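Local atomic coordinates of regulatory protein YycH-like domain-containing protein (Eubacterium rectale, PDB entry 5COZ), a protein that is of unknown function but carries a regulatory YycH-like domain and a signal sequence, consistent with an exported, perhaps lipid-anchored protein. Residues E167-A172 with Y212-F217; N242-A247 with L256-L261; E48-D53 with C184-L189. All blocks are in the same frame, centred on the assembly; numbering follows the deposited sequence.

Contact 1: E167-A172 with Y212-F217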
loop_
_atom_site.group_PDB
_atom_site.type_symbol
_atom_site.label_atom_id
_atom_site.label_comp_id
_atom_site.label_asym_id
_atom_site.label_seq_id
_atom_site.Cartn_x
_atom_site.Cartn_y
_atom_site.Cartn_z
ATOM N N GLU A 167 12.940 -3.960 -16.521
ATOM C CA GLU A 167 11.984 -4.118 -17.605
ATOM C C GLU A 167 10.562 -4.342 -17.043
ATOM O O GLU A 167 9.594 -3.800 -17.575
ATOM C CB GLU A 167 12.404 -5.252 -18.547
ATOM C CG GLU A 167 11.662 -5.190 -19.875
ATOM C CD GLU A 167 12.015 -6.225 -20.928
ATOM O OE1 GLU A 167 13.218 -6.532 -21.090
ATOM O OE2 GLU A 167 11.091 -6.670 -21.646
ATOM N N ALA A 168 10.448 -5.114 -15.947
ATOM C CA ALA A 168 9.174 -5.369 -15.297
ATOM C C ALA A 168 8.581 -4.057 -14.735
ATOM O O ALA A 168 7.394 -3.798 -14.933
ATOM C CB ALA A 168 9.373 -6.396 -14.180
ATOM N N GLU A 169 9.443 -3.210 -14.153
ATOM C CA GLU A 169 9.005 -1.910 -13.628
ATOM C C GLU A 169 8.512 -1.005 -14.749
ATOM O O GLU A 169 7.501 -0.322 -14.584
ATOM C CB GLU A 169 10.119 -1.229 -12.842
ATOM C CG GLU A 169 9.577 0.015 -12.156
ATOM C CD GLU A 169 10.513 0.756 -11.234
ATOM O OE1 GLU A 169 11.603 0.228 -10.923
ATOM O OE2 GLU A 169 10.124 1.855 -10.781
ATOM N N GLU A 170 9.178 -1.042 -15.905
ATOM C CA GLU A 170 8.735 -0.243 -17.048
ATOM C C GLU A 170 7.332 -0.667 -17.496
ATOM O O GLU A 170 6.500 0.194 -17.805
ATOM C CB GLU A 170 9.739 -0.360 -18.200
ATOM C CG GLU A 170 11.013 0.426 -17.926
ATOM C CD GLU A 170 12.202 0.222 -18.850
ATOM O OE1 GLU A 170 12.172 -0.712 -19.682
ATOM O OE2 GLU A 170 13.189 0.980 -18.709
ATOM N N LEU A 171 7.028 -1.987 -17.476
ATOM C CA LEU A 171 5.696 -2.453 -17.835
ATOM C C LEU A 171 4.657 -2.038 -16.770
ATOM O O LEU A 171 3.537 -1.657 -17.118
ATOM C CB LEU A 171 5.707 -3.977 -18.027
ATOM C CG LEU A 171 4.380 -4.638 -18.406
ATOM C CD1 LEU A 171 3.732 -3.992 -19.653
ATOM C CD2 LEU A 171 4.570 -6.136 -18.565
ATOM N N ALA A 172 5.035 -2.093 -15.481
ATOM C CA ALA A 172 4.095 -1.676 -14.417
ATOM C C ALA A 172 3.766 -0.165 -14.544
ATOM O O ALA A 172 2.600 0.214 -14.459
ATOM C CB ALA A 172 4.689 -1.984 -13.057
ATOM N N TYR A 212 6.671 -11.369 -10.440
ATOM C CA TYR A 212 7.008 -10.098 -9.802
ATOM C C TYR A 212 5.718 -9.449 -9.337
ATOM O O TYR A 212 4.747 -9.469 -10.099
ATOM C CB TYR A 212 7.639 -9.126 -10.803
ATOM C CG TYR A 212 9.049 -9.403 -11.235
ATOM C CD1 TYR A 212 10.102 -9.369 -10.316
ATOM C CD2 TYR A 212 9.355 -9.593 -12.574
ATOM C CE1 TYR A 212 11.418 -9.541 -10.724
ATOM C CE2 TYR A 212 10.673 -9.737 -12.999
ATOM C CZ TYR A 212 11.705 -9.701 -12.071
ATOM O OH TYR A 212 13.006 -9.867 -12.499
ATOM N N VAL A 213 5.693 -8.835 -8.162
ATOM C CA VAL A 213 4.524 -8.082 -7.704
ATOM C C VAL A 213 4.965 -6.672 -7.384
ATOM O O VAL A 213 5.787 -6.475 -6.482
ATOM C CB VAL A 213 3.831 -8.723 -6.481
ATOM C CG1 VAL A 213 2.698 -7.824 -5.947
ATOM C CG2 VAL A 213 3.281 -10.105 -6.824
ATOM N N PHE A 214 4.413 -5.693 -8.099
ATOM C CA PHE A 214 4.660 -4.304 -7.752
ATOM C C PHE A 214 3.534 -3.746 -6.956
ATOM O O PHE A 214 2.370 -4.006 -7.260
ATOM C CB PHE A 214 4.783 -3.434 -9.012
ATOM C CG PHE A 214 6.076 -3.694 -9.728
ATOM C CD1 PHE A 214 6.170 -4.694 -10.695
ATOM C CD2 PHE A 214 7.182 -2.894 -9.493
ATOM C CE1 PHE A 214 7.381 -4.924 -11.368
ATOM C CE2 PHE A 214 8.399 -3.139 -10.143
ATOM C CZ PHE A 214 8.484 -4.148 -11.081
ATOM N N PHE A 215 3.882 -2.929 -5.958
ATOM C CA PHE A 215 2.941 -2.062 -5.278
ATOM C C PHE A 215 3.227 -0.674 -5.744
ATOM O O PHE A 215 4.323 -0.178 -5.541
ATOM C CB PHE A 215 3.034 -2.092 -3.732
ATOM C CG PHE A 215 2.447 -3.257 -2.987
ATOM C CD1 PHE A 215 2.078 -4.430 -3.653
ATOM C CD2 PHE A 215 2.250 -3.185 -1.616
ATOM C CE1 PHE A 215 1.581 -5.537 -2.930
ATOM C CE2 PHE A 215 1.714 -4.270 -0.906
ATOM C CZ PHE A 215 1.380 -5.429 -1.565
HETATM N N MSE A 216 2.232 -0.062 -6.381
HETATM C CA MSE A 216 2.313 1.350 -6.762
HETATM C C MSE A 216 1.331 2.103 -5.910
HETATM O O MSE A 216 0.390 1.521 -5.381
HETATM C CB MSE A 216 2.049 1.554 -8.237
HETATM C CG MSE A 216 2.828 0.546 -9.039
HETATM SE SE MSE A 216 2.474 0.683 -10.888
HETATM C CE MSE A 216 3.710 1.745 -11.207
ATOM N N PHE A 217 1.585 3.401 -5.707
ATOM C CA PHE A 217 0.798 4.146 -4.760
ATOM C C PHE A 217 0.084 5.341 -5.374
ATOM O O PHE A 217 0.688 6.378 -5.603
ATOM C CB PHE A 217 1.724 4.592 -3.605
ATOM C CG PHE A 217 2.476 3.425 -3.002
ATOM C CD1 PHE A 217 1.811 2.464 -2.247
ATOM C CD2 PHE A 217 3.823 3.218 -3.298
ATOM C CE1 PHE A 217 2.486 1.343 -1.761
ATOM C CE2 PHE A 217 4.507 2.098 -2.804
ATOM C CZ PHE A 217 3.840 1.176 -2.019
#

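Contact 2: N242-A247 with L256-L261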
loop_
_atom_site.group_PDB
_atom_site.type_symbol
_atom_site.label_atom_id
_atom_site.label_comp_id
_atom_site.label_asym_id
_atom_site.label_seq_id
_atom_site.Cartn_x
_atom_site.Cartn_y
_atom_site.Cartn_z
ATOM N N ASN A 242 -3.729 1.816 0.572
ATOM C CA ASN A 242 -3.662 2.344 -0.780
ATOM C C ASN A 242 -2.498 1.734 -1.558
ATOM O O ASN A 242 -1.389 2.289 -1.539
ATOM C CB ASN A 242 -3.508 3.856 -0.740
ATOM C CG ASN A 242 -3.338 4.456 -2.090
ATOM O OD1 ASN A 242 -4.115 4.174 -3.006
ATOM N ND2 ASN A 242 -2.333 5.309 -2.235
ATOM N N HIS A 243 -2.742 0.628 -2.242
ATOM C CA HIS A 243 -1.739 0.083 -3.144
ATOM C C HIS A 243 -2.433 -0.463 -4.370
ATOM O O HIS A 243 -3.431 -1.184 -4.279
ATOM C CB HIS A 243 -0.774 -0.988 -2.509
ATOM C CG HIS A 243 -1.431 -2.009 -1.627
ATOM N ND1 HIS A 243 -0.988 -2.222 -0.328
ATOM C CD2 HIS A 243 -2.434 -2.880 -1.882
ATOM C CE1 HIS A 243 -1.732 -3.199 0.158
ATOM N NE2 HIS A 243 -2.604 -3.641 -0.735
ATOM N N LEU A 244 -1.897 -0.058 -5.511
ATOM C CA LEU A 244 -2.271 -0.590 -6.827
ATOM C C LEU A 244 -1.304 -1.778 -7.032
ATOM O O LEU A 244 -0.065 -1.588 -7.061
ATOM C CB LEU A 244 -2.083 0.509 -7.896
ATOM C CG LEU A 244 -2.142 0.050 -9.370
ATOM C CD1 LEU A 244 -3.510 -0.488 -9.751
ATOM C CD2 LEU A 244 -1.743 1.238 -10.340
ATOM N N VAL A 245 -1.859 -3.020 -7.068
ATOM C CA VAL A 245 -1.042 -4.225 -7.147
ATOM C C VAL A 245 -0.971 -4.699 -8.594
ATOM O O VAL A 245 -2.011 -4.920 -9.205
ATOM C CB VAL A 245 -1.583 -5.324 -6.216
ATOM C CG1 VAL A 245 -0.632 -6.533 -6.227
ATOM C CG2 VAL A 245 -1.744 -4.805 -4.782
ATOM N N ILE A 246 0.238 -4.774 -9.153
ATOM C CA ILE A 246 0.421 -5.246 -10.528
ATOM C C ILE A 246 1.424 -6.361 -10.492
ATOM O O ILE A 246 2.586 -6.144 -10.132
ATOM C CB ILE A 246 0.889 -4.107 -11.459
ATOM C CG1 ILE A 246 0.013 -2.818 -11.273
ATOM C CG2 ILE A 246 0.894 -4.616 -12.929
ATOM C CD1 ILE A 246 0.314 -1.640 -12.325
ATOM N N ALA A 247 0.981 -7.563 -10.841
ATOM C CA ALA A 247 1.894 -8.713 -10.859
ATOM C C ALA A 247 2.103 -9.193 -12.266
ATOM O O ALA A 247 1.197 -9.051 -13.102
ATOM C CB ALA A 247 1.345 -9.843 -10.015
ATOM N N LEU A 256 -4.027 -7.676 -11.329
ATOM C CA LEU A 256 -4.091 -6.237 -11.305
ATOM C C LEU A 256 -5.221 -5.869 -10.375
ATOM O O LEU A 256 -6.381 -6.170 -10.676
ATOM C CB LEU A 256 -4.320 -5.723 -12.748
ATOM C CG LEU A 256 -4.075 -4.264 -13.059
ATOM C CD1 LEU A 256 -2.764 -3.839 -12.627
ATOM C CD2 LEU A 256 -4.112 -4.040 -14.561
ATOM N N ASP A 257 -4.879 -5.309 -9.212
ATOM C CA ASP A 257 -5.881 -4.968 -8.207
ATOM C C ASP A 257 -5.843 -3.468 -7.956
ATOM O O ASP A 257 -4.814 -2.915 -7.529
ATOM C CB ASP A 257 -5.618 -5.755 -6.908
ATOM C CG ASP A 257 -6.814 -5.901 -5.976
ATOM O OD1 ASP A 257 -7.934 -5.506 -6.372
ATOM O OD2 ASP A 257 -6.654 -6.513 -4.901
ATOM N N ILE A 258 -6.965 -2.805 -8.260
ATOM C CA ILE A 258 -7.078 -1.364 -8.122
ATOM C C ILE A 258 -7.801 -1.055 -6.836
ATOM O O ILE A 258 -8.905 -1.545 -6.629
ATOM C CB ILE A 258 -7.826 -0.744 -9.320
ATOM C CG1 ILE A 258 -7.198 -1.177 -10.689
ATOM C CG2 ILE A 258 -7.885 0.814 -9.207
ATOM C CD1 ILE A 258 -7.968 -0.595 -11.897
ATOM N N PRO A 259 -7.165 -0.267 -5.960
ATOM C CA PRO A 259 -7.804 0.111 -4.697
ATOM C C PRO A 259 -8.796 1.253 -4.897
ATOM O O PRO A 259 -8.859 1.830 -6.002
ATOM C CB PRO A 259 -6.601 0.585 -3.869
ATOM C CG PRO A 259 -5.718 1.280 -4.877
ATOM C CD PRO A 259 -5.865 0.422 -6.140
ATOM N N PRO A 260 -9.498 1.692 -3.846
ATOM C CA PRO A 260 -10.363 2.877 -3.997
ATOM C C PRO A 260 -9.585 4.087 -4.447
ATOM O O PRO A 260 -8.459 4.348 -3.978
ATOM C CB PRO A 260 -10.918 3.096 -2.581
ATOM C CG PRO A 260 -10.836 1.714 -1.942
ATOM C CD PRO A 260 -9.541 1.169 -2.465
ATOM N N LEU A 261 -10.194 4.856 -5.388
ATOM C CA LEU A 261 -9.581 6.050 -5.940
ATOM C C LEU A 261 -10.470 7.224 -5.674
ATOM O O LEU A 261 -11.652 7.057 -5.353
ATOM C CB LEU A 261 -9.260 5.944 -7.437
ATOM C CG LEU A 261 -8.297 4.820 -7.852
ATOM C CD1 LEU A 261 -8.146 4.795 -9.383
ATOM C CD2 LEU A 261 -6.913 4.979 -7.161
HETATM O O HOH W 1 -6.645 3.536 -2.204
#

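Contact 3: E48-D53 with C184-L189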
loop_
_atom_site.group_PDB
_atom_site.type_symbol
_atom_site.label_atom_id
_atom_site.label_comp_id
_atom_site.label_asym_id
_atom_site.label_seq_id
_atom_site.Cartn_x
_atom_site.Cartn_y
_atom_site.Cartn_z
ATOM N N GLU A 48 13.050 3.177 6.664
ATOM C CA GLU A 48 12.915 3.928 5.435
ATOM C C GLU A 48 12.295 5.272 5.808
ATOM O O GLU A 48 11.530 5.361 6.784
ATOM C CB GLU A 48 11.989 3.199 4.448
ATOM C CG GLU A 48 12.614 1.983 3.794
ATOM C CD GLU A 48 11.764 1.460 2.653
ATOM O OE1 GLU A 48 10.696 0.874 2.939
ATOM O OE2 GLU A 48 12.120 1.713 1.478
ATOM N N ILE A 49 12.622 6.313 5.048
ATOM C CA ILE A 49 12.017 7.634 5.149
ATOM C C ILE A 49 11.353 7.882 3.816
ATOM O O ILE A 49 12.037 7.852 2.795
ATOM C CB ILE A 49 13.050 8.736 5.480
ATOM C CG1 ILE A 49 13.881 8.398 6.755
ATOM C CG2 ILE A 49 12.379 10.124 5.566
ATOM C CD1 ILE A 49 13.062 8.364 8.063
ATOM N N ASN A 50 10.033 8.063 3.812
ATOM C CA ASN A 50 9.305 8.240 2.546
ATOM C C ASN A 50 8.567 9.544 2.490
ATOM O O ASN A 50 7.569 9.754 3.219
ATOM C CB ASN A 50 8.302 7.105 2.365
ATOM C CG ASN A 50 8.917 5.835 1.859
ATOM O OD1 ASN A 50 9.766 5.870 0.958
ATOM N ND2 ASN A 50 8.426 4.688 2.352
ATOM N N ILE A 51 9.069 10.469 1.637
ATOM C CA ILE A 51 8.366 11.734 1.391
ATOM C C ILE A 51 7.853 11.739 -0.059
ATOM O O ILE A 51 7.277 12.725 -0.517
ATOM C CB ILE A 51 9.156 13.013 1.795
ATOM C CG1 ILE A 51 10.548 13.114 1.141
ATOM C CG2 ILE A 51 9.274 13.031 3.321
ATOM C CD1 ILE A 51 10.530 13.682 -0.289
ATOM N N TRP A 52 8.095 10.629 -0.786
ATOM C CA TRP A 52 7.472 10.368 -2.090
ATOM C C TRP A 52 7.799 11.508 -3.051
ATOM O O TRP A 52 8.971 11.882 -3.137
ATOM C CB TRP A 52 5.955 10.119 -1.886
ATOM C CG TRP A 52 5.695 9.077 -0.827
ATOM C CD1 TRP A 52 5.342 9.295 0.477
ATOM C CD2 TRP A 52 5.783 7.650 -0.988
ATOM N NE1 TRP A 52 5.194 8.087 1.140
ATOM C CE2 TRP A 52 5.477 7.064 0.265
ATOM C CE3 TRP A 52 6.174 6.813 -2.049
ATOM C CZ2 TRP A 52 5.495 5.677 0.467
ATOM C CZ3 TRP A 52 6.168 5.436 -1.857
ATOM C CH2 TRP A 52 5.870 4.884 -0.603
ATOM N N ASP A 53 6.798 12.069 -3.753
ATOM C CA ASP A 53 7.078 13.116 -4.718
ATOM C C ASP A 53 6.677 14.502 -4.197
ATOM O O ASP A 53 6.500 15.435 -4.990
ATOM C CB ASP A 53 6.357 12.791 -6.042
ATOM C CG ASP A 53 6.797 11.467 -6.651
ATOM O OD1 ASP A 53 7.945 11.056 -6.412
ATOM O OD2 ASP A 53 5.994 10.846 -7.355
ATOM N N CYS A 184 2.921 7.524 -7.228
ATOM C CA CYS A 184 4.271 8.008 -6.884
ATOM C C CYS A 184 5.322 7.372 -7.783
ATOM O O CYS A 184 5.170 6.221 -8.225
ATOM C CB CYS A 184 4.607 7.715 -5.428
ATOM S SG CYS A 184 3.468 8.467 -4.255
ATOM N N GLU A 185 6.455 8.068 -7.963
ATOM C CA GLU A 185 7.560 7.509 -8.717
ATOM C C GLU A 185 8.110 6.266 -8.025
ATOM O O GLU A 185 8.453 5.300 -8.716
ATOM C CB GLU A 185 8.672 8.552 -8.898
ATOM C CG GLU A 185 8.223 9.728 -9.742
ATOM C CD GLU A 185 9.283 10.736 -10.154
ATOM O OE1 GLU A 185 10.495 10.430 -10.045
ATOM O OE2 GLU A 185 8.890 11.828 -10.625
ATOM N N LYS A 186 8.162 6.253 -6.680
ATOM C CA LYS A 186 8.640 5.096 -5.944
ATOM C C LYS A 186 7.555 4.022 -5.858
ATOM O O LYS A 186 6.418 4.281 -5.472
ATOM C CB LYS A 186 9.104 5.481 -4.529
ATOM C CG LYS A 186 9.542 4.265 -3.693
ATOM C CD LYS A 186 10.038 4.648 -2.325
ATOM C CE LYS A 186 10.357 3.401 -1.515
ATOM N NZ LYS A 186 11.142 3.765 -0.273
ATOM N N ASN A 187 7.933 2.804 -6.232
ATOM C CA ASN A 187 7.079 1.643 -6.056
ATOM C C ASN A 187 7.891 0.613 -5.259
ATOM O O ASN A 187 9.097 0.806 -5.011
ATOM C CB ASN A 187 6.570 1.100 -7.399
ATOM C CG ASN A 187 7.639 0.945 -8.413
ATOM O OD1 ASN A 187 8.524 0.120 -8.244
ATOM N ND2 ASN A 187 7.619 1.793 -9.449
ATOM N N GLU A 188 7.217 -0.403 -4.768
ATOM C CA GLU A 188 7.843 -1.489 -4.031
ATOM C C GLU A 188 7.735 -2.744 -4.873
ATOM O O GLU A 188 6.692 -2.997 -5.476
ATOM C CB GLU A 188 7.157 -1.708 -2.670
ATOM C CG GLU A 188 7.359 -0.531 -1.730
ATOM C CD GLU A 188 6.528 -0.603 -0.465
ATOM O OE1 GLU A 188 5.637 -1.480 -0.360
ATOM O OE2 GLU A 188 6.754 0.262 0.416
ATOM N N LEU A 189 8.797 -3.525 -4.903
ATOM C CA LEU A 189 8.821 -4.743 -5.685
ATOM C C LEU A 189 9.000 -5.962 -4.780
ATOM O O LEU A 189 9.975 -6.051 -4.020
ATOM C CB LEU A 189 9.952 -4.651 -6.723
ATOM C CG LEU A 189 10.177 -5.931 -7.566
ATOM C CD1 LEU A 189 8.904 -6.368 -8.303
ATOM C CD2 LEU A 189 11.278 -5.726 -8.580
HETATM O O HOH W 2 8.832 1.959 1.044
HETATM O O HOH W 3 8.068 8.625 -4.957
#

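Contact 1: E167-A172 with Y212-F217
Phe214 has CG anti to its carbonyl carbon (chi1 -72°), and its ring comes to rest against the helix beside Ala168, Glu169 and Ala172. Ala172 CB lies over one face in a CH-pi contact, 4.2 Å from the centroid of the Phe214 ring and 23° off its normal. Ala168 CB instead sits at the edge, in the ring plane, 3.7 Å from Phe214 CE1. The tip drives against the helix backbone, with Phe214 CZ 3.4 Å from Glu169 N. The side chains of Glu169 and Phe214 cross at about a right angle, with Glu169 CB 3.7 Å from Phe214 CE2, and Glu169 OE2 is hydrogen-bonded to Asn187 ND2. Ala168 CB also touches Tyr212 CD2 (3.6 Å), while the Tyr212 hydroxyl is tied to Met163 and Leu160. Selenomethionine Met216 has two conformers; one brings SE to 3.6 Å from Ala172 O, a contact best called doubtful. An alanine at Phe214 would probably open a gap against the helix, taking away the face that Ala172 CB packs on and leaving Ala168 CB with Tyr212 alone among these side chains. Helix 165-178 thus packs on strand 211-220, which lies between strands 188-192 and 244-249.

Contact 2: N242-A247 with L256-L261
Ile246 and Leu256 face each other across a beta hairpin, strands 244-249 and 252-258, and their side chains lie side by side and point the same way. They form a non-hydrogen-bonded antiparallel pair. The CG of Leu256 stands anti to its backbone N (chi1 -164°), and its CD1 reaches Ile246, meeting CB, CG1, CG2 and CD1 of that residue. The nearest of these approaches, Ile246 CG1 to Leu256 CD1 at 3.3 Å, is tighter than ordinary van der Waals contact. Leu244 repeats the side-by-side arrangement with Ile258, its CD1 3.9 Å from Ile258 CG1. Leu79 and Leu83 of helix 73-87 touch Ile258, and Leu83 and Ala86 touch Leu256, so this helix covers the face that carries Ile246 and Leu256.

The opposite face carries Val245 and Asp257, the hydrogen-bonded pair, whose CB atoms are 4.1 Å apart. Two nearly straight bonds fasten their backbones: Val245 N to Asp257 O at 3.0 Å (161° at the hydrogen), and Asp257 N to Val245 O at 2.9 Å (163°).

Past this pair the strand pairing gives way to loop, and Pro259, which has no backbone N-H to offer, turns its ring toward residues 243-244. Its CG rests 3.4 Å from the carbonyl oxygen of His243, while Pro259 CD comes up to the CA and CB of Leu244. Asn242 crosses the Pro259 ring at a slant, and its ND2 is held by the carbonyl oxygens of Pro218 and Tyr225. Its OD1 takes a hydrogen bond from a bound water, which donates a second to Pro260 O, each 2.7 Å long.

Contact 3: E48-D53 with C184-L189
Lys186 and Trp52 lie at the heart of a junction between two sheets: strand 43-50 of the mixed sheet and the loop that follows it meet residues 184-187, which lead to strand 188-192 of the antiparallel one. The Lys186 chain is fully extended, with CG anti to the backbone N (chi1 177°), and carries NZ past the tryptophan to the strand. There NZ donates to Asn50 OD1 at 2.8 Å, in the carbonyl plane and on a lone pair. It also makes a salt bridge to Glu48 OE2 (2.9 Å), meeting that oxygen from above the carboxylate plane, 50° out of it. On the way, CB, CG and CD of Lys186 run past the Trp52 ring, each about 4.0 Å from CZ3.

Cys184 meets the neighbouring part of the indole, its CB 3.8 Å from Trp52 CE3. Its SG sits obliquely to the ring, 4.7 Å from the centroid of the five-membered ring, in a sulfur-aromatic contact, and also touches Trp52 CB. The Trp52 NE1 bonds to Ser302, which ties the ring to the mixed sheet as well. Next along the chain, Asp53 takes the backbone N-H of Glu185 on the syn lone pair of OD2 (2.9 Å). A water links Asp53 OD1 to Lys186 N, so Asp53 holds this backbone directly through OD2 and by way of the water through OD1.

A second water joins Glu48 OE1, Asn50 ND2 and Glu188 OE2. Asn50 ND2 also bonds to Glu300 OE2. The water separates two like-charged carboxylates, Glu48 OE1 and Glu188 OE2 being 4.7 Å apart. Arg155 pairs with Glu48 and Arg227 with Glu188. The carboxylate of Glu48 in direct contact, with Asn50 OD1 beside it, is likely to stabilise the charged form of the Lys186 ammonium.

Overall arrangement
All three contacts reach the antiparallel sheet, in which strand 211-220 lies between 188-192 and 244-249. Contact 1 lays helix 165-178 on that middle strand, and contact 2 is the hairpin beside it, the two centres about 11 Å apart. Contact 3, centred about 13 Å from contact 1, ties strand 43-50 of the mixed sheet to the approach of strand 188-192. Contacts 1 and 3 interlock along the chain, their segments alternating, whereas contact 2 follows both. Phe214 N to Ile246 O and Phe215 N to Glu188 O are hydrogen bonds between neighbouring strands. Contacts 2 and 3 do not touch, their centres about 15 Å and nearest atoms about 7 Å apart; contact 1 lies between them and touches both.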